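Local coordinates for protein glutathione-specific gamma-glutamylcyclotransferase (PDB 5HWI) that cleaves glutathione specifically, releasing 5-oxo-L-proline and the dipeptide cysteinylglycine, so that glutathione can be used and turned over in the cell, at residues Tyr13-Tyr18 with Tyr194-Lys199; Gln41-His46 with Gly54-Leu59; Val91-Val96 with Gln202-Met207. The protein carries 4 engineered substitutions. All coordinates share one frame; numbering follows the deposited sequence.

Contact 1 of 3, residues Tyr13-Tyr18 with Tyr194-Lys199; sequences YGSLIY and YEYLAK. With SIN (succinic acid), chain B.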
loop_
_atom_site.group_PDB
_atom_site.type_symbol
_atom_site.label_atom_id
_atom_site.label_comp_id
_atom_site.label_asym_id
_atom_site.label_seq_id
_atom_site.Cartn_x
_atom_site.Cartn_y
_atom_site.Cartn_z
ATOM N N TYR A 13 -3.199 -1.360 -0.349
ATOM C CA TYR A 13 -1.851 -1.602 0.138
ATOM C C TYR A 13 -1.630 -0.947 1.494
ATOM O O TYR A 13 -0.550 -1.122 2.052
ATOM C CB TYR A 13 -0.797 -1.075 -0.857
ATOM C CG TYR A 13 -0.977 0.374 -1.154
ATOM C CD1 TYR A 13 -0.370 1.358 -0.328
ATOM C CD2 TYR A 13 -1.777 0.800 -2.224
ATOM C CE1 TYR A 13 -0.557 2.718 -0.584
ATOM C CE2 TYR A 13 -1.987 2.159 -2.467
ATOM C CZ TYR A 13 -1.359 3.106 -1.641
ATOM O OH TYR A 13 -1.555 4.433 -1.898
ATOM N N GLY A 14 -2.578 -0.165 1.987
ATOM C CA GLY A 14 -2.467 0.435 3.319
ATOM C C GLY A 14 -3.694 0.036 4.101
ATOM O O GLY A 14 -3.960 -1.174 4.247
ATOM N N SER A 15 -4.465 1.011 4.605
ATOM C CA SER A 15 -5.580 0.665 5.490
ATOM C C SER A 15 -6.663 -0.104 4.744
ATOM O O SER A 15 -7.444 -0.821 5.385
ATOM C CB SER A 15 -6.198 1.898 6.145
ATOM O OG SER A 15 -6.862 2.739 5.240
ATOM N N LEU A 16 -6.688 -0.044 3.403
ATOM C CA LEU A 16 -7.679 -0.894 2.737
ATOM C C LEU A 16 -7.409 -2.391 2.907
ATOM O O LEU A 16 -8.337 -3.191 2.700
ATOM C CB LEU A 16 -7.741 -0.613 1.225
ATOM C CG LEU A 16 -8.436 0.674 0.823
ATOM C CD1 LEU A 16 -8.181 1.048 -0.686
ATOM C CD2 LEU A 16 -9.955 0.534 1.108
ATOM N N ILE A 17 -6.194 -2.801 3.287
ATOM C CA ILE A 17 -5.996 -4.219 3.626
ATOM C C ILE A 17 -6.868 -4.648 4.800
ATOM O O ILE A 17 -7.506 -5.718 4.762
ATOM C CB ILE A 17 -4.511 -4.502 3.873
ATOM C CG1 ILE A 17 -3.734 -4.266 2.551
ATOM C CG2 ILE A 17 -4.342 -5.929 4.347
ATOM C CD1 ILE A 17 -2.230 -4.346 2.769
ATOM N N TYR A 18 -6.944 -3.836 5.866
ATOM C CA TYR A 18 -7.675 -4.290 7.037
ATOM C C TYR A 18 -8.986 -3.549 7.309
ATOM O O TYR A 18 -9.740 -3.973 8.185
ATOM C CB TYR A 18 -6.769 -4.232 8.283
ATOM C CG TYR A 18 -6.200 -2.858 8.575
ATOM C CD1 TYR A 18 -6.954 -1.900 9.269
ATOM C CD2 TYR A 18 -4.955 -2.525 8.159
ATOM C CE1 TYR A 18 -6.430 -0.635 9.514
ATOM C CE2 TYR A 18 -4.416 -1.278 8.403
ATOM C CZ TYR A 18 -5.151 -0.352 9.054
ATOM O OH TYR A 18 -4.577 0.871 9.276
ATOM N N TYR A 194 -0.217 5.571 15.240
ATOM C CA TYR A 194 0.440 4.306 15.545
ATOM C C TYR A 194 -0.433 3.109 15.144
ATOM O O TYR A 194 0.075 2.128 14.582
ATOM C CB TYR A 194 0.789 4.264 17.042
ATOM C CG TYR A 194 1.408 2.958 17.407
ATOM C CD1 TYR A 194 2.740 2.723 17.117
ATOM C CD2 TYR A 194 0.664 1.936 18.011
ATOM C CE1 TYR A 194 3.332 1.514 17.425
ATOM C CE2 TYR A 194 1.254 0.700 18.324
ATOM C CZ TYR A 194 2.586 0.508 17.998
ATOM O OH TYR A 194 3.218 -0.664 18.283
ATOM N N GLU A 195 -1.728 3.160 15.472
ATOM C CA GLU A 195 -2.669 2.077 15.138
ATOM C C GLU A 195 -2.701 1.821 13.641
ATOM O O GLU A 195 -2.731 0.665 13.211
ATOM C CB GLU A 195 -4.081 2.422 15.660
ATOM C CG GLU A 195 -5.187 1.614 15.049
ATOM C CD GLU A 195 -6.592 2.037 15.501
ATOM O OE1 GLU A 195 -6.977 3.217 15.377
ATOM O OE2 GLU A 195 -7.320 1.149 15.989
ATOM N N TYR A 196 -2.628 2.880 12.814
ATOM C CA TYR A 196 -2.654 2.687 11.380
ATOM C C TYR A 196 -1.449 1.884 10.926
ATOM O O TYR A 196 -1.603 0.912 10.189
ATOM C CB TYR A 196 -2.733 4.059 10.672
ATOM C CG TYR A 196 -2.627 4.030 9.169
ATOM C CD1 TYR A 196 -1.401 3.860 8.522
ATOM C CD2 TYR A 196 -3.744 4.243 8.370
ATOM C CE1 TYR A 196 -1.323 3.898 7.090
ATOM C CE2 TYR A 196 -3.664 4.268 7.001
ATOM C CZ TYR A 196 -2.455 4.094 6.366
ATOM O OH TYR A 196 -2.329 4.124 4.982
ATOM N N LEU A 197 -0.250 2.202 11.433
ATOM C CA LEU A 197 0.939 1.451 11.038
ATOM C C LEU A 197 0.911 0.027 11.605
ATOM O O LEU A 197 1.262 -0.933 10.904
ATOM C CB LEU A 197 2.199 2.191 11.568
ATOM C CG LEU A 197 3.534 1.433 11.363
ATOM C CD1 LEU A 197 3.832 1.060 9.875
ATOM C CD2 LEU A 197 4.709 2.255 11.956
ATOM N N ALA A 198 0.567 -0.105 12.900
ATOM C CA ALA A 198 0.642 -1.400 13.579
ATOM C C ALA A 198 -0.352 -2.362 12.958
ATOM O O ALA A 198 -0.053 -3.554 12.788
ATOM C CB ALA A 198 0.372 -1.247 15.074
ATOM N N LYS A 199 -1.577 -1.877 12.672
ATOM C CA LYS A 199 -2.563 -2.769 12.033
ATOM C C LYS A 199 -2.141 -3.155 10.617
ATOM O O LYS A 199 -2.440 -4.270 10.151
ATOM C CB LYS A 199 -3.946 -2.105 12.004
ATOM C CG LYS A 199 -4.608 -1.982 13.416
ATOM C CD LYS A 199 -6.048 -1.500 13.264
ATOM C CE LYS A 199 -6.842 -1.613 14.579
ATOM N NZ LYS A 199 -8.287 -1.345 14.319
HETATM C C1 SIN B . -4.690 1.789 0.374
HETATM O O1 SIN B . -4.881 1.290 1.514
HETATM O O2 SIN B . -4.503 1.027 -0.606
HETATM C C2 SIN B . -4.699 3.301 0.179
HETATM C C3 SIN B . -4.213 4.086 1.413
HETATM C C4 SIN B . -5.160 3.925 2.593
HETATM O O3 SIN B . -6.426 3.908 2.410
HETATM O O4 SIN B . -4.681 3.795 3.778
#
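S15, in the loop after strand 8-12 that probably binds the substrate of this gamma-glutamylcyclotransferase-fold enzyme, and Y18 beyond it face Y196 and K199 of helix 193-205. From its CB, Y18 turns CG between its N and carbonyl carbon (chi1 58°), which sets the ring about at right angles to the K199 side chain. CD1 and CE1 pass K199 CD, CE2 meets K199 C, and K199 CB stands over the ring centre in a CH-pi contact, 3.7 Å from the centroid; S15 O lies over the opposite face. At the tip, Y18 OH lies 3.1 Å from Y196 O. With an alanine here, K199 CB would probably lose its aromatic partner and a gap open between loop and helix. K199 NZ forms a salt bridge with E195 OE2, weak as a hydrogen bond; R47 is the stronger partner of E195. The Y196 ring passes S15, whose small side chain lets the phenol reach the succinate (probably from the crystallisation liquor) that marks the pocket. A CB on G14 would clash with Y196 OH. Succinate O1 takes the amides of G14 and L16, O2 that of Y13. O4 takes three bonds: from S15 N, S15 OG at 2.8 Å and Y196 OH at 2.7 Å.

Contact 2 of 3, residues Gln41-His46 with Gly54-Leu59; sequences QMSTDH and GRVATL. Engineered in segment 41-46: M42 (natural residue Ser).
Q41 and V56 pair backbone to backbone: V56 N donates to Q41 O over 2.8 Å, nearly straight at 171°, while the return bond from Q41 N is weak. Two residues along, S43 and G54 form the other hydrogen-bonded pair, with G54 N to S43 O at 2.8 Å. G54 O is gripped twice, by S43 N at 3.1 Å and by NH1 of R55 at 3.0 Å, the two donors arriving from opposite faces of its carbonyl plane. Between these pairs lies the non-hydrogen-bonded pair of M42, an engineered selenomethionine, and R55; M42 CB rests 3.8 Å from R55 NH1. This is an antiparallel beta hairpin, strand 42-43 against strand 54-61. On the side shared by Q41, S43 and V56, the branched valine fits between its neighbours: CG1 packs on S43 CB at 3.8 Å and CG2 on Q41 CG. With CG anti to its backbone N (chi1 -178°) and a bend at chi2, Q41 places its methylenes by V56 and sends its amide onward to N117 and N167. Farther out, E174 holds the R55 guanidinium by a salt bridge, T58 OG1 bonds to G163 O, and S43 OG accepts from R47 N.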
loop_
_atom_site.group_PDB
_atom_site.type_symbol
_atom_site.label_atom_id
_atom_site.label_comp_id
_atom_site.label_asym_id
_atom_site.label_seq_id
_atom_site.Cartn_x
_atom_site.Cartn_y
_atom_site.Cartn_z
ATOM N N GLN A 41 2.998 10.266 2.849
ATOM C CA GLN A 41 1.797 11.057 2.621
ATOM C C GLN A 41 1.367 11.611 3.974
ATOM O O GLN A 41 1.207 10.833 4.933
ATOM C CB GLN A 41 0.716 10.134 2.014
ATOM C CG GLN A 41 -0.554 10.819 1.674
ATOM C CD GLN A 41 -0.463 11.548 0.338
ATOM O OE1 GLN A 41 0.634 11.697 -0.242
ATOM N NE2 GLN A 41 -1.607 12.056 -0.131
HETATM N N MSE A 42 1.198 12.926 4.084
HETATM C CA MSE A 42 0.747 13.392 5.396
HETATM C C MSE A 42 -0.783 13.250 5.540
HETATM O O MSE A 42 -1.550 13.181 4.551
HETATM C CB MSE A 42 1.208 14.829 5.674
HETATM C CG MSE A 42 0.660 15.863 4.770
HETATM SE SE MSE A 42 1.545 17.568 5.252
HETATM C CE MSE A 42 2.216 18.026 3.481
ATOM N N SER A 43 -1.212 13.141 6.803
ATOM C CA SER A 43 -2.619 12.937 7.136
ATOM C C SER A 43 -3.040 14.016 8.124
ATOM O O SER A 43 -2.558 14.051 9.264
ATOM C CB SER A 43 -2.863 11.548 7.706
ATOM O OG SER A 43 -4.236 11.441 8.097
ATOM N N THR A 44 -3.923 14.917 7.696
ATOM C CA THR A 44 -4.414 15.974 8.558
ATOM C C THR A 44 -5.864 15.746 8.937
ATOM O O THR A 44 -6.403 16.516 9.732
ATOM C CB THR A 44 -4.296 17.348 7.877
ATOM O OG1 THR A 44 -5.029 17.312 6.629
ATOM C CG2 THR A 44 -2.810 17.695 7.631
ATOM N N ASP A 45 -6.487 14.689 8.403
ATOM C CA ASP A 45 -7.920 14.480 8.585
ATOM C C ASP A 45 -8.252 13.157 9.246
ATOM O O ASP A 45 -9.336 13.031 9.826
ATOM C CB ASP A 45 -8.647 14.564 7.233
ATOM C CG ASP A 45 -9.060 15.997 6.878
ATOM O OD1 ASP A 45 -9.876 16.579 7.636
ATOM O OD2 ASP A 45 -8.581 16.549 5.857
ATOM N N HIS A 46 -7.344 12.186 9.211
ATOM C CA HIS A 46 -7.590 10.842 9.726
ATOM C C HIS A 46 -6.634 10.481 10.852
ATOM O O HIS A 46 -7.071 10.116 11.953
ATOM C CB HIS A 46 -7.450 9.815 8.620
ATOM C CG HIS A 46 -8.549 9.892 7.608
ATOM N ND1 HIS A 46 -9.799 10.381 7.915
ATOM C CD2 HIS A 46 -8.583 9.571 6.294
ATOM C CE1 HIS A 46 -10.558 10.358 6.834
ATOM N NE2 HIS A 46 -9.847 9.862 5.840
ATOM N N GLY A 54 -0.130 13.558 10.524
ATOM C CA GLY A 54 0.386 12.216 10.655
ATOM C C GLY A 54 1.064 11.805 9.355
ATOM O O GLY A 54 1.314 12.621 8.460
ATOM N N ARG A 55 1.369 10.512 9.275
ATOM C CA ARG A 55 1.887 9.900 8.038
ATOM C C ARG A 55 1.093 8.650 7.720
ATOM O O ARG A 55 0.941 7.761 8.576
ATOM C CB ARG A 55 3.342 9.466 8.188
ATOM C CG ARG A 55 4.266 10.650 8.590
ATOM C CD ARG A 55 4.467 11.496 7.332
ATOM N NE ARG A 55 5.435 12.588 7.570
ATOM C CZ ARG A 55 5.142 13.801 8.030
ATOM N NH1 ARG A 55 3.869 14.128 8.291
ATOM N NH2 ARG A 55 6.130 14.724 8.184
ATOM N N VAL A 56 0.686 8.545 6.477
ATOM C CA VAL A 56 -0.003 7.354 5.991
ATOM C C VAL A 56 0.671 6.904 4.682
ATOM O O VAL A 56 1.635 7.518 4.189
ATOM C CB VAL A 56 -1.511 7.607 5.814
ATOM C CG1 VAL A 56 -2.177 7.843 7.217
ATOM C CG2 VAL A 56 -1.773 8.793 4.875
ATOM N N ALA A 57 0.196 5.755 4.152
ATOM C CA ALA A 57 0.948 5.038 3.121
ATOM C C ALA A 57 0.635 5.555 1.742
ATOM O O ALA A 57 -0.526 5.890 1.433
ATOM C CB ALA A 57 0.594 3.541 3.161
ATOM N N THR A 58 1.661 5.560 0.880
ATOM C CA THR A 58 1.448 5.762 -0.539
ATOM C C THR A 58 2.412 4.857 -1.290
ATOM O O THR A 58 3.334 4.300 -0.713
ATOM C CB THR A 58 1.644 7.227 -0.965
ATOM O OG1 THR A 58 1.333 7.342 -2.360
ATOM C CG2 THR A 58 3.114 7.722 -0.753
ATOM N N LEU A 59 2.152 4.643 -2.576
ATOM C CA LEU A 59 3.035 3.844 -3.412
ATOM C C LEU A 59 3.840 4.775 -4.307
ATOM O O LEU A 59 3.297 5.729 -4.900
ATOM C CB LEU A 59 2.267 2.872 -4.319
ATOM C CG LEU A 59 1.432 1.796 -3.653
ATOM C CD1 LEU A 59 0.715 1.073 -4.883
ATOM C CD2 LEU A 59 2.334 0.850 -2.839
#

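Contact 3 of 3, residues Val91-Val96 with Gln202-Met207; sequences VTIGVV and QALAQM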
loop_
_atom_site.group_PDB
_atom_site.type_symbol
_atom_site.label_atom_id
_atom_site.label_comp_id
_atom_site.label_asym_id
_atom_site.label_seq_id
_atom_site.Cartn_x
_atom_site.Cartn_y
_atom_site.Cartn_z
ATOM N N VAL A 91 9.126 -4.825 -4.694
ATOM C CA VAL A 91 7.989 -5.694 -4.410
ATOM C C VAL A 91 7.243 -5.081 -3.248
ATOM O O VAL A 91 7.870 -4.692 -2.249
ATOM C CB VAL A 91 8.446 -7.120 -4.066
ATOM C CG1 VAL A 91 7.230 -7.949 -3.598
ATOM C CG2 VAL A 91 9.106 -7.734 -5.271
ATOM N N THR A 92 5.928 -4.907 -3.399
ATOM C CA THR A 92 5.069 -4.488 -2.286
ATOM C C THR A 92 3.926 -5.480 -2.253
ATOM O O THR A 92 3.397 -5.820 -3.317
ATOM C CB THR A 92 4.487 -3.070 -2.486
ATOM O OG1 THR A 92 5.559 -2.095 -2.542
ATOM C CG2 THR A 92 3.532 -2.688 -1.391
ATOM N N ILE A 93 3.557 -5.943 -1.057
ATOM C CA ILE A 93 2.405 -6.845 -0.916
ATOM C C ILE A 93 1.161 -6.043 -0.645
ATOM O O ILE A 93 1.138 -5.154 0.220
ATOM C CB ILE A 93 2.634 -7.876 0.211
ATOM C CG1 ILE A 93 3.917 -8.652 0.006
ATOM C CG2 ILE A 93 1.434 -8.841 0.376
ATOM C CD1 ILE A 93 3.962 -9.327 -1.272
ATOM N N GLY A 94 0.045 -6.469 -1.261
ATOM C CA GLY A 94 -1.253 -5.926 -0.911
ATOM C C GLY A 94 -2.369 -6.963 -1.167
ATOM O O GLY A 94 -2.103 -8.169 -1.205
ATOM N N VAL A 95 -3.610 -6.504 -1.287
ATOM C CA VAL A 95 -4.719 -7.386 -1.648
ATOM C C VAL A 95 -5.553 -6.662 -2.686
ATOM O O VAL A 95 -5.610 -5.431 -2.723
ATOM C CB VAL A 95 -5.619 -7.796 -0.467
ATOM C CG1 VAL A 95 -4.889 -8.759 0.451
ATOM C CG2 VAL A 95 -6.111 -6.550 0.285
ATOM N N VAL A 96 -6.224 -7.437 -3.531
ATOM C CA VAL A 96 -7.154 -6.866 -4.478
ATOM C C VAL A 96 -8.562 -7.321 -4.096
ATOM O O VAL A 96 -8.787 -8.489 -3.721
ATOM C CB VAL A 96 -6.827 -7.221 -5.958
ATOM C CG1 VAL A 96 -5.565 -6.584 -6.334
ATOM C CG2 VAL A 96 -6.756 -8.711 -6.149
ATOM N N GLN A 202 0.603 -5.823 10.978
ATOM C CA GLN A 202 -0.021 -7.085 11.422
ATOM C C GLN A 202 -0.804 -7.717 10.297
ATOM O O GLN A 202 -0.773 -8.946 10.120
ATOM C CB GLN A 202 -0.949 -6.845 12.617
ATOM C CG GLN A 202 -0.151 -6.577 13.905
ATOM C CD GLN A 202 -0.987 -5.840 14.975
ATOM O OE1 GLN A 202 -2.228 -5.864 14.923
ATOM N NE2 GLN A 202 -0.301 -5.174 15.936
ATOM N N ALA A 203 -1.543 -6.894 9.529
ATOM C CA ALA A 203 -2.343 -7.471 8.468
ATOM C C ALA A 203 -1.439 -8.082 7.404
ATOM O O ALA A 203 -1.775 -9.118 6.831
ATOM C CB ALA A 203 -3.246 -6.413 7.830
ATOM N N LEU A 204 -0.265 -7.498 7.161
ATOM C CA LEU A 204 0.680 -8.118 6.215
ATOM C C LEU A 204 1.374 -9.352 6.819
ATOM O O LEU A 204 1.525 -10.398 6.150
ATOM C CB LEU A 204 1.722 -7.085 5.738
ATOM C CG LEU A 204 1.149 -5.939 4.889
ATOM C CD1 LEU A 204 2.195 -4.825 4.775
ATOM C CD2 LEU A 204 0.821 -6.430 3.525
ATOM N N ALA A 205 1.780 -9.266 8.081
ATOM C CA ALA A 205 2.473 -10.357 8.756
ATOM C C ALA A 205 1.586 -11.599 8.882
ATOM O O ALA A 205 2.072 -12.729 8.886
ATOM C CB ALA A 205 2.898 -9.914 10.157
ATOM N N GLN A 206 0.286 -11.397 8.944
ATOM C CA GLN A 206 -0.676 -12.466 9.121
ATOM C C GLN A 206 -1.245 -12.969 7.790
ATOM O O GLN A 206 -2.115 -13.851 7.775
ATOM C CB GLN A 206 -1.793 -11.968 10.031
ATOM C CG GLN A 206 -1.269 -11.756 11.419
ATOM C CD GLN A 206 -2.238 -10.973 12.302
ATOM O OE1 GLN A 206 -3.435 -10.900 12.017
ATOM N NE2 GLN A 206 -1.709 -10.378 13.372
HETATM N N MSE A 207 -0.740 -12.473 6.693
HETATM C CA MSE A 207 -1.179 -12.969 5.384
HETATM C C MSE A 207 -0.422 -14.231 5.038
HETATM O O MSE A 207 0.772 -14.254 5.144
HETATM C CB MSE A 207 -0.933 -11.906 4.305
HETATM C CG MSE A 207 -1.980 -10.876 4.304
HETATM SE SE MSE A 207 -1.781 -9.767 2.672
HETATM C CE MSE A 207 -1.951 -11.161 1.418
#
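I93 offers its CG2 methyl to both L204 and M207, the two apolar residues with which the end of helix 193-205 and the turn after it meet strand 91-99. I93 and L204 meet at a slant: the CD2 branch of leucine approaches I93 CG2 at 4.0 Å and lies still nearer the backbone, 3.6 Å from I93 O. A chi1 of -66° sets L204 CG anti to its carbonyl carbon, and from that position the CD2 methyl reaches the strand although the CB itself does not point at it. I93 and M207, a selenomethionine, instead slide past one another in opposite directions, with CG2 4.1 Å from SE. The M207 chain is extended as far as SE and bent at chi3 (58°). That bend carries the CE methyl to V95, whose CG1, in one of its two conformers, it meets at 3.9 Å. A long, unbranched and flexible side chain suits this place: M207 runs counter to I93 yet crosses V95 obliquely, touching both. At G94 a CB would point away from the helix, and its backbone O meets M207 CE at 4.0 Å. No hydrogen bond crosses this apolar packing. I17 touches V95, A203 and L204, R37 of strand 35-40 touches L204, and M207 also rests on P29 of strand 26-33, a direct neighbour of strand 91-99 in the mixed five-stranded sheet.

How the contacts relate
Contacts 1 and 3 share helix 193-205, with centres about 10 Å apart. I17 joins them, its CD1 3.8 Å from L204 CD2 and its CG1 packing on one conformer of V95. Contact 2 is nested within the loop that contact 1 closes; there Y196 OH lies 3.1 Å from A57 N, a probable hydrogen bond. The succinate is bound within contact 1, with the A57 side chain of contact 2 about 5 Å away, and the S15 side chain is about 5 Å from that of E115, the probable proton acceptor. In contact 3, V95 is about 12 Å from E115, side chain to side chain, but G94 is about 5 Å from L11 of the probable substrate site. Contacts 2 and 3 meet at L59 CD2 and T92 CG2, 4.0 Å apart.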